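Local coordinates for protein bacteriocin (Pseudomonas syringae pv. tomato, PDB 4FZL) that degrades the bacterial cell-wall precursor lipid II, acting as a calcium-binding, colicin M-like bacteriocin that is probably a phosphatase, at residues T68-S73 with N79-P84; T8-Q13 with S39-K44; R57-A62 with G92-P97; H103-L108 with S214-V219. One frame throughout, in Å; residues are numbered along the deposited sequence.

Contact 1 of 4, residues T68-S73 with N79-P84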
loop_
_atom_site.group_PDB
_atom_site.type_symbol
_atom_site.label_atom_id
_atom_site.label_comp_id
_atom_site.label_asym_id
_atom_site.label_seq_id
_atom_site.Cartn_x
_atom_site.Cartn_y
_atom_site.Cartn_z
ATOM N N THR A 68 12.335 -17.905 9.915
ATOM C CA THR A 68 12.986 -19.190 10.009
ATOM C C THR A 68 14.228 -19.256 9.105
ATOM O O THR A 68 15.316 -19.777 9.487
ATOM C CB THR A 68 11.992 -20.358 9.778
ATOM O OG1 THR A 68 10.941 -20.264 10.724
ATOM C CG2 THR A 68 12.708 -21.716 9.837
ATOM N N ASP A 69 14.101 -18.700 7.916
ATOM C CA ASP A 69 15.242 -18.678 7.010
ATOM C C ASP A 69 16.377 -17.798 7.501
ATOM O O ASP A 69 17.580 -18.163 7.411
ATOM C CB ASP A 69 14.784 -18.353 5.602
ATOM C CG ASP A 69 15.825 -18.781 4.570
ATOM O OD1 ASP A 69 16.197 -19.993 4.546
ATOM O OD2 ASP A 69 16.282 -17.907 3.819
ATOM N N ILE A 70 16.016 -16.638 8.067
ATOM C CA ILE A 70 17.036 -15.758 8.685
ATOM C C ILE A 70 17.771 -16.579 9.783
ATOM O O ILE A 70 18.981 -16.457 9.973
ATOM C CB ILE A 70 16.394 -14.472 9.249
ATOM C CG1 ILE A 70 15.902 -13.541 8.103
ATOM C CG2 ILE A 70 17.404 -13.649 10.100
ATOM C CD1 ILE A 70 15.018 -12.389 8.582
ATOM N N GLY A 71 16.988 -17.361 10.515
ATOM C CA GLY A 71 17.471 -18.265 11.555
ATOM C C GLY A 71 18.446 -19.348 11.157
ATOM O O GLY A 71 19.077 -19.993 12.008
ATOM N N ARG A 72 18.599 -19.579 9.878
ATOM C CA ARG A 72 19.605 -20.564 9.414
ATOM C C ARG A 72 21.059 -20.005 9.450
ATOM O O ARG A 72 22.023 -20.751 9.320
ATOM C CB ARG A 72 19.234 -21.090 7.977
ATOM C CG ARG A 72 17.896 -21.884 7.987
ATOM C CD ARG A 72 17.385 -22.525 6.717
ATOM N NE ARG A 72 16.198 -23.385 7.034
ATOM C CZ ARG A 72 14.911 -23.106 6.744
ATOM N NH1 ARG A 72 14.594 -21.992 6.075
ATOM N NH2 ARG A 72 13.918 -23.925 7.123
ATOM N N SER A 73 21.189 -18.690 9.576
ATOM C CA SER A 73 22.479 -18.018 9.644
ATOM C C SER A 73 22.919 -17.906 11.089
ATOM O O SER A 73 22.061 -17.739 11.975
ATOM C CB SER A 73 22.327 -16.606 9.106
ATOM O OG SER A 73 23.552 -15.913 9.245
ATOM N N ASN A 79 22.218 -7.083 7.617
ATOM C CA ASN A 79 22.169 -7.661 6.284
ATOM C C ASN A 79 21.876 -9.156 6.232
ATOM O O ASN A 79 21.948 -9.737 5.162
ATOM C CB ASN A 79 23.469 -7.320 5.525
ATOM C CG ASN A 79 23.634 -5.870 5.386
ATOM O OD1 ASN A 79 24.700 -5.303 5.628
ATOM N ND2 ASN A 79 22.552 -5.227 5.069
ATOM N N ILE A 80 21.428 -9.731 7.345
ATOM C CA ILE A 80 21.019 -11.126 7.308
ATOM C C ILE A 80 19.716 -11.359 6.563
ATOM O O ILE A 80 19.364 -12.488 6.273
ATOM C CB ILE A 80 20.933 -11.776 8.710
ATOM C CG1 ILE A 80 19.937 -11.043 9.640
ATOM C CG2 ILE A 80 22.337 -11.832 9.330
ATOM C CD1 ILE A 80 19.932 -11.527 11.073
ATOM N N ILE A 81 19.033 -10.271 6.251
ATOM C CA ILE A 81 17.998 -10.262 5.271
ATOM C C ILE A 81 18.302 -9.029 4.425
ATOM O O ILE A 81 18.562 -7.920 4.958
ATOM C CB ILE A 81 16.599 -10.218 5.834
ATOM C CG1 ILE A 81 15.535 -10.079 4.726
ATOM C CG2 ILE A 81 16.465 -9.057 6.877
ATOM C CD1 ILE A 81 14.141 -10.342 5.210
ATOM N N LYS A 82 18.309 -9.215 3.098
ATOM C CA LYS A 82 18.546 -8.136 2.110
ATOM C C LYS A 82 17.256 -7.711 1.458
ATOM O O LYS A 82 16.437 -8.511 1.176
ATOM C CB LYS A 82 19.598 -8.566 1.101
ATOM C CG LYS A 82 20.990 -8.619 1.757
ATOM C CD LYS A 82 22.058 -9.209 0.859
ATOM C CE LYS A 82 23.417 -9.133 1.552
ATOM N NZ LYS A 82 24.369 -10.194 1.104
ATOM N N TYR A 83 17.125 -6.410 1.238
ATOM C CA TYR A 83 15.987 -5.851 0.530
ATOM C C TYR A 83 16.256 -6.134 -0.935
ATOM O O TYR A 83 17.152 -5.538 -1.516
ATOM C CB TYR A 83 15.837 -4.371 0.863
ATOM C CG TYR A 83 14.499 -3.819 0.387
ATOM C CD1 TYR A 83 13.364 -4.019 1.156
ATOM C CD2 TYR A 83 14.374 -3.184 -0.813
ATOM C CE1 TYR A 83 12.126 -3.548 0.757
ATOM C CE2 TYR A 83 13.120 -2.682 -1.232
ATOM C CZ TYR A 83 12.017 -2.891 -0.438
ATOM O OH TYR A 83 10.761 -2.478 -0.869
ATOM N N PRO A 84 15.425 -6.953 -1.574
ATOM C CA PRO A 84 15.756 -7.446 -2.913
ATOM C C PRO A 84 15.735 -6.397 -4.008
ATOM O O PRO A 84 15.133 -5.298 -3.839
ATOM C CB PRO A 84 14.688 -8.509 -3.150
ATOM C CG PRO A 84 13.519 -8.108 -2.315
ATOM C CD PRO A 84 14.019 -7.200 -1.215
#

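Contact 2 of 4, residues T8-Q13 with S39-K44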
loop_
_atom_site.group_PDB
_atom_site.type_symbol
_atom_site.label_atom_id
_atom_site.label_comp_id
_atom_site.label_asym_id
_atom_site.label_seq_id
_atom_site.Cartn_x
_atom_site.Cartn_y
_atom_site.Cartn_z
ATOM N N THR A 8 15.171 -15.630 16.596
ATOM C CA THR A 8 14.418 -15.991 17.767
ATOM C C THR A 8 13.384 -14.947 18.201
ATOM O O THR A 8 12.191 -15.274 18.429
ATOM C CB THR A 8 15.369 -16.377 18.905
ATOM O OG1 THR A 8 16.168 -17.484 18.487
ATOM C CG2 THR A 8 14.592 -16.770 20.190
ATOM N N VAL A 9 13.820 -13.701 18.237
ATOM C CA VAL A 9 12.970 -12.575 18.579
ATOM C C VAL A 9 11.892 -12.384 17.492
ATOM O O VAL A 9 10.703 -12.232 17.797
ATOM C CB VAL A 9 13.791 -11.297 18.798
ATOM C CG1 VAL A 9 12.930 -9.956 18.693
ATOM C CG2 VAL A 9 14.573 -11.455 20.128
ATOM N N LEU A 10 12.276 -12.491 16.232
ATOM C CA LEU A 10 11.239 -12.378 15.198
ATOM C C LEU A 10 10.109 -13.400 15.453
ATOM O O LEU A 10 8.944 -13.041 15.309
ATOM C CB LEU A 10 11.778 -12.527 13.769
ATOM C CG LEU A 10 12.722 -11.490 13.251
ATOM C CD1 LEU A 10 13.393 -11.869 11.867
ATOM C CD2 LEU A 10 11.969 -10.112 13.070
ATOM N N LEU A 11 10.466 -14.664 15.654
ATOM C CA LEU A 11 9.447 -15.692 15.815
ATOM C C LEU A 11 8.636 -15.431 17.057
ATOM O O LEU A 11 7.448 -15.530 16.978
ATOM C CB LEU A 11 10.046 -17.088 15.869
ATOM C CG LEU A 11 10.554 -17.501 14.468
ATOM C CD1 LEU A 11 11.282 -18.860 14.545
ATOM C CD2 LEU A 11 9.334 -17.692 13.534
ATOM N N LEU A 12 9.277 -15.038 18.162
ATOM C CA LEU A 12 8.550 -14.663 19.397
ATOM C C LEU A 12 7.548 -13.504 19.189
ATOM O O LEU A 12 6.453 -13.518 19.795
ATOM C CB LEU A 12 9.502 -14.257 20.531
ATOM C CG LEU A 12 10.159 -15.405 21.300
ATOM C CD1 LEU A 12 11.256 -14.890 22.235
ATOM C CD2 LEU A 12 9.186 -16.236 22.121
ATOM N N GLN A 13 7.908 -12.553 18.319
ATOM C CA GLN A 13 7.094 -11.378 18.077
ATOM C C GLN A 13 6.050 -11.595 16.955
ATOM O O GLN A 13 5.283 -10.701 16.635
ATOM C CB GLN A 13 7.973 -10.282 17.646
ATOM C CG GLN A 13 9.048 -9.778 18.603
ATOM C CD GLN A 13 8.610 -8.580 19.392
ATOM O OE1 GLN A 13 9.066 -7.424 19.128
ATOM N NE2 GLN A 13 7.670 -8.803 20.286
ATOM N N SER A 39 15.234 -3.815 14.782
ATOM C CA SER A 39 14.240 -3.007 14.094
ATOM C C SER A 39 14.336 -3.043 12.569
ATOM O O SER A 39 13.307 -3.165 11.834
ATOM C CB SER A 39 14.286 -1.537 14.554
ATOM O OG SER A 39 13.972 -1.376 15.877
ATOM N N LYS A 40 15.566 -2.979 12.070
ATOM C CA LYS A 40 15.802 -2.942 10.606
ATOM C C LYS A 40 15.491 -4.293 10.040
ATOM O O LYS A 40 14.865 -4.416 8.980
ATOM C CB LYS A 40 17.213 -2.487 10.299
ATOM C CG LYS A 40 17.452 -0.987 10.564
ATOM C CD LYS A 40 18.892 -0.641 10.262
ATOM C CE LYS A 40 19.338 0.684 10.853
ATOM N NZ LYS A 40 20.820 0.849 10.867
ATOM N N VAL A 41 15.906 -5.318 10.770
ATOM C CA VAL A 41 15.631 -6.696 10.280
ATOM C C VAL A 41 14.075 -6.992 10.322
ATOM O O VAL A 41 13.526 -7.566 9.359
ATOM C CB VAL A 41 16.393 -7.789 11.069
ATOM C CG1 VAL A 41 15.931 -9.221 10.684
ATOM C CG2 VAL A 41 17.885 -7.612 10.819
ATOM N N ALA A 42 13.381 -6.556 11.385
ATOM C CA ALA A 42 11.921 -6.635 11.421
ATOM C C ALA A 42 11.298 -5.924 10.212
ATOM O O ALA A 42 10.472 -6.485 9.500
ATOM C CB ALA A 42 11.325 -6.161 12.779
ATOM N N LEU A 43 11.740 -4.687 9.932
ATOM C CA LEU A 43 11.120 -3.908 8.887
ATOM C C LEU A 43 11.311 -4.590 7.519
ATOM O O LEU A 43 10.388 -4.685 6.702
ATOM C CB LEU A 43 11.706 -2.493 8.901
ATOM C CG LEU A 43 11.092 -1.559 7.864
ATOM C CD1 LEU A 43 9.576 -1.420 7.972
ATOM C CD2 LEU A 43 11.720 -0.167 7.996
ATOM N N LYS A 44 12.539 -5.078 7.265
ATOM C CA LYS A 44 12.777 -5.824 6.067
ATOM C C LYS A 44 11.996 -7.143 5.927
ATOM O O LYS A 44 11.590 -7.535 4.837
ATOM C CB LYS A 44 14.297 -5.994 5.834
ATOM C CG LYS A 44 15.055 -4.741 5.434
ATOM C CD LYS A 44 16.523 -4.913 5.025
ATOM C CE LYS A 44 17.391 -5.008 6.208
ATOM N NZ LYS A 44 18.823 -5.166 5.732
#

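Contact 3 of 4, residues R57-A62 with G92-P97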
loop_
_atom_site.group_PDB
_atom_site.type_symbol
_atom_site.label_atom_id
_atom_site.label_comp_id
_atom_site.label_asym_id
_atom_site.label_seq_id
_atom_site.Cartn_x
_atom_site.Cartn_y
_atom_site.Cartn_z
ATOM N N ARG A 57 0.578 -15.786 -0.841
ATOM C CA ARG A 57 0.862 -16.570 0.374
ATOM C C ARG A 57 0.113 -16.004 1.572
ATOM O O ARG A 57 -0.283 -14.826 1.561
ATOM C CB ARG A 57 2.343 -16.626 0.684
ATOM C CG ARG A 57 3.218 -17.124 -0.473
ATOM C CD ARG A 57 2.982 -18.553 -0.994
ATOM N NE ARG A 57 3.299 -18.440 -2.446
ATOM C CZ ARG A 57 2.428 -18.419 -3.481
ATOM N NH1 ARG A 57 1.114 -18.617 -3.298
ATOM N NH2 ARG A 57 2.880 -18.224 -4.736
ATOM N N ASP A 58 -0.032 -16.828 2.610
ATOM C CA ASP A 58 -0.577 -16.416 3.889
ATOM C C ASP A 58 0.434 -15.525 4.631
ATOM O O ASP A 58 1.614 -15.866 4.674
ATOM C CB ASP A 58 -0.763 -17.668 4.740
ATOM C CG ASP A 58 -1.263 -17.350 6.099
ATOM O OD1 ASP A 58 -2.335 -16.670 6.167
ATOM O OD2 ASP A 58 -0.640 -17.779 7.108
ATOM N N LEU A 59 0.012 -14.344 5.150
ATOM C CA LEU A 59 0.960 -13.441 5.783
ATOM C C LEU A 59 1.747 -14.068 6.907
ATOM O O LEU A 59 2.979 -13.974 6.972
ATOM C CB LEU A 59 0.320 -12.145 6.254
ATOM C CG LEU A 59 1.277 -11.025 6.665
ATOM C CD1 LEU A 59 2.194 -10.497 5.538
ATOM C CD2 LEU A 59 0.463 -9.882 7.304
ATOM N N ARG A 60 1.063 -14.657 7.854
ATOM C CA ARG A 60 1.781 -15.111 9.025
ATOM C C ARG A 60 2.754 -16.277 8.635
ATOM O O ARG A 60 3.874 -16.354 9.145
ATOM C CB ARG A 60 0.814 -15.566 10.121
ATOM C CG ARG A 60 1.441 -16.236 11.341
ATOM C CD ARG A 60 2.486 -15.241 11.933
ATOM N NE ARG A 60 3.101 -15.814 13.130
ATOM C CZ ARG A 60 2.512 -15.885 14.321
ATOM N NH1 ARG A 60 1.273 -15.450 14.481
ATOM N NH2 ARG A 60 3.152 -16.360 15.422
ATOM N N THR A 61 2.303 -17.188 7.767
ATOM C CA THR A 61 3.137 -18.274 7.289
ATOM C C THR A 61 4.360 -17.719 6.659
ATOM O O THR A 61 5.491 -18.143 6.951
ATOM C CB THR A 61 2.417 -19.200 6.311
ATOM O OG1 THR A 61 1.248 -19.715 6.993
ATOM C CG2 THR A 61 3.301 -20.396 5.866
ATOM N N ALA A 62 4.184 -16.701 5.811
ATOM C CA ALA A 62 5.285 -16.023 5.020
ATOM C C ALA A 62 6.285 -15.411 6.059
ATOM O O ALA A 62 7.505 -15.665 6.022
ATOM C CB ALA A 62 4.765 -14.941 4.093
ATOM N N GLY A 92 -1.578 -4.891 -0.342
ATOM C CA GLY A 92 -2.779 -4.338 0.226
ATOM C C GLY A 92 -3.154 -4.882 1.593
ATOM O O GLY A 92 -4.181 -4.491 2.181
ATOM N N GLY A 93 -2.300 -5.744 2.128
ATOM C CA GLY A 93 -2.503 -6.303 3.410
ATOM C C GLY A 93 -1.929 -5.498 4.584
ATOM O O GLY A 93 -1.474 -4.401 4.419
ATOM N N LEU A 94 -1.945 -6.133 5.777
ATOM C CA LEU A 94 -1.548 -5.542 7.049
ATOM C C LEU A 94 -0.190 -4.800 6.955
ATOM O O LEU A 94 -0.005 -3.647 7.472
ATOM C CB LEU A 94 -1.350 -6.670 8.055
ATOM C CG LEU A 94 -0.974 -6.352 9.483
ATOM C CD1 LEU A 94 -1.931 -5.294 10.042
ATOM C CD2 LEU A 94 -1.014 -7.661 10.260
ATOM N N MET A 95 0.768 -5.448 6.263
ATOM C CA MET A 95 2.139 -4.946 6.253
ATOM C C MET A 95 2.454 -4.056 5.084
ATOM O O MET A 95 3.620 -3.618 4.901
ATOM C CB MET A 95 3.156 -6.075 6.402
ATOM C CG MET A 95 3.175 -6.573 7.895
ATOM S SD MET A 95 4.165 -8.040 8.066
ATOM C CE MET A 95 3.926 -8.458 9.776
ATOM N N THR A 96 1.482 -3.753 4.266
ATOM C CA THR A 96 1.711 -2.907 3.089
ATOM C C THR A 96 2.324 -1.523 3.431
ATOM O O THR A 96 3.313 -1.111 2.804
ATOM C CB THR A 96 0.464 -2.813 2.226
ATOM O OG1 THR A 96 0.376 -3.979 1.436
ATOM C CG2 THR A 96 0.527 -1.577 1.241
ATOM N N PRO A 97 1.793 -0.816 4.453
ATOM C CA PRO A 97 2.430 0.513 4.687
ATOM C C PRO A 97 3.892 0.345 5.152
ATOM O O PRO A 97 4.713 1.206 4.940
ATOM C CB PRO A 97 1.580 1.164 5.781
ATOM C CG PRO A 97 0.489 0.217 6.052
ATOM C CD PRO A 97 0.519 -0.967 5.153
#

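Contact 4 of 4, residues H103-L108 with S214-V219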
loop_
_atom_site.group_PDB
_atom_site.type_symbol
_atom_site.label_atom_id
_atom_site.label_comp_id
_atom_site.label_asym_id
_atom_site.label_seq_id
_atom_site.Cartn_x
_atom_site.Cartn_y
_atom_site.Cartn_z
ATOM N N HIS A 103 10.626 0.545 1.490
ATOM C CA HIS A 103 11.044 0.793 0.165
ATOM C C HIS A 103 11.676 2.185 0.099
ATOM O O HIS A 103 12.597 2.411 -0.650
ATOM C CB HIS A 103 9.877 0.687 -0.816
ATOM C CG HIS A 103 10.327 0.594 -2.222
ATOM N ND1 HIS A 103 10.769 -0.574 -2.764
ATOM C CD2 HIS A 103 10.443 1.577 -3.224
ATOM C CE1 HIS A 103 11.157 -0.320 -4.018
ATOM N NE2 HIS A 103 10.907 0.983 -4.299
ATOM N N GLY A 104 11.173 3.151 0.872
ATOM C CA GLY A 104 11.759 4.528 0.806
ATOM C C GLY A 104 13.200 4.566 1.376
ATOM O O GLY A 104 13.992 5.438 1.050
ATOM N N MET A 105 13.517 3.618 2.248
ATOM C CA MET A 105 14.839 3.582 2.872
ATOM C C MET A 105 15.799 2.538 2.289
ATOM O O MET A 105 17.010 2.626 2.500
ATOM C CB MET A 105 14.699 3.329 4.370
ATOM C CG MET A 105 14.198 4.529 5.165
ATOM S SD MET A 105 13.566 3.842 6.701
ATOM C CE MET A 105 14.407 2.277 6.497
ATOM N N PHE A 106 15.259 1.537 1.598
ATOM C CA PHE A 106 16.090 0.464 1.041
ATOM C C PHE A 106 15.946 0.265 -0.447
ATOM O O PHE A 106 16.818 -0.369 -1.042
ATOM C CB PHE A 106 15.789 -0.878 1.713
ATOM C CG PHE A 106 15.932 -0.866 3.215
ATOM C CD1 PHE A 106 17.130 -0.446 3.772
ATOM C CD2 PHE A 106 14.889 -1.134 4.022
ATOM C CE1 PHE A 106 17.296 -0.364 5.139
ATOM C CE2 PHE A 106 15.036 -1.085 5.390
ATOM C CZ PHE A 106 16.219 -0.680 5.953
ATOM N N GLY A 107 14.904 0.844 -1.066
ATOM C CA GLY A 107 14.584 0.578 -2.456
ATOM C C GLY A 107 15.289 1.397 -3.538
ATOM O O GLY A 107 14.988 1.180 -4.714
ATOM N N LEU A 108 16.210 2.307 -3.164
ATOM C CA LEU A 108 17.039 3.062 -4.140
ATOM C C LEU A 108 16.223 3.901 -5.135
ATOM O O LEU A 108 16.628 4.112 -6.244
ATOM C CB LEU A 108 17.913 2.081 -4.907
ATOM C CG LEU A 108 18.848 1.231 -4.053
ATOM C CD1 LEU A 108 19.648 0.311 -4.974
ATOM C CD2 LEU A 108 19.781 2.107 -3.210
ATOM N N SER A 214 11.401 10.688 14.773
ATOM C CA SER A 214 12.687 11.244 15.153
ATOM C C SER A 214 13.891 10.322 14.750
ATOM O O SER A 214 14.925 10.749 14.233
ATOM C CB SER A 214 12.730 11.547 16.660
ATOM O OG SER A 214 14.023 12.006 17.023
ATOM N N LEU A 215 13.721 9.053 15.040
ATOM C CA LEU A 215 14.761 8.031 14.769
ATOM C C LEU A 215 15.013 7.894 13.258
ATOM O O LEU A 215 16.122 7.746 12.783
ATOM C CB LEU A 215 14.329 6.677 15.344
ATOM C CG LEU A 215 14.401 6.532 16.880
ATOM C CD1 LEU A 215 13.763 5.233 17.311
ATOM C CD2 LEU A 215 15.899 6.728 17.341
ATOM N N LEU A 216 13.963 7.994 12.491
ATOM C CA LEU A 216 14.100 7.781 11.063
ATOM C C LEU A 216 14.555 9.080 10.341
ATOM O O LEU A 216 14.978 9.085 9.184
ATOM C CB LEU A 216 12.768 7.337 10.503
ATOM C CG LEU A 216 12.619 5.940 10.052
ATOM C CD1 LEU A 216 13.441 4.939 10.804
ATOM C CD2 LEU A 216 11.148 5.752 10.207
ATOM N N SER A 217 14.477 10.201 11.041
ATOM C CA SER A 217 14.849 11.482 10.419
ATOM C C SER A 217 16.356 11.446 10.080
ATOM O O SER A 217 16.814 12.200 9.248
ATOM C CB SER A 217 14.557 12.643 11.366
ATOM O OG SER A 217 15.408 12.584 12.525
ATOM N N ALA A 218 17.096 10.573 10.777
ATOM C CA ALA A 218 18.555 10.427 10.652
ATOM C C ALA A 218 18.949 9.457 9.523
ATOM O O ALA A 218 20.093 9.376 9.116
ATOM C CB ALA A 218 19.105 9.918 11.977
ATOM N N VAL A 219 17.982 8.737 9.004
ATOM C CA VAL A 219 18.247 7.678 8.046
ATOM C C VAL A 219 18.032 8.181 6.604
ATOM O O VAL A 219 17.036 8.892 6.330
ATOM C CB VAL A 219 17.331 6.498 8.370
ATOM C CG1 VAL A 219 17.422 5.420 7.303
ATOM C CG2 VAL A 219 17.714 6.031 9.765
#

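Contact 1 of 4, residues T68-S73 with N79-P84
I70 reaches across to I80 and I81 near the C-terminal part of helix 59-70, where residues I70 to S73 form a type I beta turn, and the three isoleucines make a small hydrophobic cluster between helix and the irregular chain that returns past it. The turn is closed by S73 N to I70 O. I70 divides its two branches between the two partners. With CG1 beside the backbone N (chi1 -70°), CG2 is left anti to it and runs into the end of I80, whose CD1 lies 3.4 Å from I70 CG2, closer than carbons usually pack. The longer branch turns to I81, with I70 CD1 3.8 Å from I81 CB. A beta-branched residue suits this place because it presents two hydrocarbon arms from one CB. The I70 and I80 side chains cross nearly at right angles; I80 also touches V6 of helix 5-12, and I81 touches V41 of helix 37-54. On the exposed side of the turn D69 and R72 form a salt bridge within their own segment: R72 NH1 donates to D69 OD1 at 3.0 Å, nearly in the guanidinium plane and along the anti lone pair of the oxygen.

Contact 2 of 4, residues T8-Q13 with S39-K44
L10 pushes its two methyl groups into the flank of the helix that holds V41 and A42. Its CB points toward that helix, and CG, set beside the backbone N (chi1 -65°), carries the fork closer still: L10 CG stands 4.7 Å from V41 CG1, not yet in close contact. The touching is done by the methyls. L10 CD1, which prolongs the chain (chi2 170°), comes within 3.9 Å of V41 CG1, the methyl that V41 sends out anti to its own backbone N, and the two side chains meet at about a right angle. L10 CD2, the other arm of the fork, lies 3.8 Å from A42 CA and 4.0 Å from A42 CB. This is helix-on-helix packing of helix 5-12 against helix 37-54 in the helical part of a colicin M-like bacteriocin, with helix 59-70 as a third wall: its A67 and I70 also touch L10. Residue sizes match their tasks. Alanine at 42 lets a methyl come down onto the helix backbone itself, while leucine spans the gap between two helices whose CA atoms at L10 and A42 are 6.9 Å apart. All three residues are buried and no polar atom joins the two segments; the carbonyl O of L10 instead accepts a hydrogen bond from Y63 OH.

Contact 3 of 4, residues R57-A62 with G92-P97
L59, in the first turn of helix 59-70, packs against L94 and M95 in the type I turn (G93 to T96) that leads into helix 96-106, so the contact joins two helix starts. The close-packed part belongs to L59. Its CG lies anti to the backbone N (chi1 -168°), and from there the two methyls part: L59 CD2 rests 3.8 Å from L94 CB, while L59 CD1 meets M95 SD at 4.0 Å. The extended, flexible thioether of M95 suits a buried place where it touches both L59 and F46, and A49 and E53 of helix 37-54 back L59 as well. L94, partly exposed, forms the outer side of the contact, where its own CD2 adds a looser touch, L94 CD2 to L59 CD2 at 4.0 Å. Ahead of the helix, exposed D58 is the N-cap: D58 OD2 accepts from T61 N at 3.1 Å and from T61 OG1 at 2.7 Å. Two donors on one oxygen fix the carboxylate beside the N-terminal end of the helix, where its negative charge probably suits the helix dipole. The other segment is braced through T96 OG1, which is hydrogen-bonded to D50 OD1 and also accepts from G92 N, 2.8 Å from T96 OG1.

Contact 4 of 4, residues H103-L108 with S214-V219
M105 meets V219 and L216 along different parts of its chain. M105 CG lies 4.0 Å from V219 CG1, and one atom further out M105 SD, in the conformer described of the two modelled, is 4.1 Å from L216 CG. The methionine crosses each partner at about a right angle, so each touch is local. V219 presents CG1, the methyl that stands anti to its own backbone N (chi1 173°). Methionine fits here as a long, unbranched chain able to serve two partners, the compact valine at CG and the branched leucine at SD.

Outside this shell, backbone bonds set the positions. L216 to V219 is a type I beta turn at the C-terminal side of helix 210-216; V219 N donates to L216 O at 3.0 Å, which brings both side chains to the same partner. Just behind it, S217 OG donates to S214 O at 2.6 Å. On the other segment the helix closes with G107 N to H103 O at 2.8 Å, and L108 then leaves helical geometry with positive phi. G107 CA lies 3.9 Å above the plane of the H103 ring, over its centre, and the ring is held at both nitrogens, by Y83 OH at ND1 and A110 O at NE2. F35 touches both M105 and L216, extending the apolar patch. No hydrogen bond or salt bridge crosses between the segments, which implies a contact held by dispersion and hydrophobic burial, with the polarisable sulfur contributing and little directional demand on how the side chains settle.

Overall arrangement
All four contacts are apolar across their segments, but they differ in depth and in what surrounds them. Contact 2 is fully buried and joins two helices; contacts 1, 3 and 4 are partly buried and involve helix ends, turns or loop. Accordingly, charged pairs and capping bonds appear at the margins of contacts 1 and 3. Contacts 1 and 3 use opposite ends of helix 59-70, and contacts 3 and 4 opposite ends of helix 96-106. Contact 2 touches both contact 1, where K44 NZ reaches I81 O, and contact 4, where L43 meets M105. Contacts 1 and 4 also touch directly, F106 packing on Y83. All lie away from the calcium site.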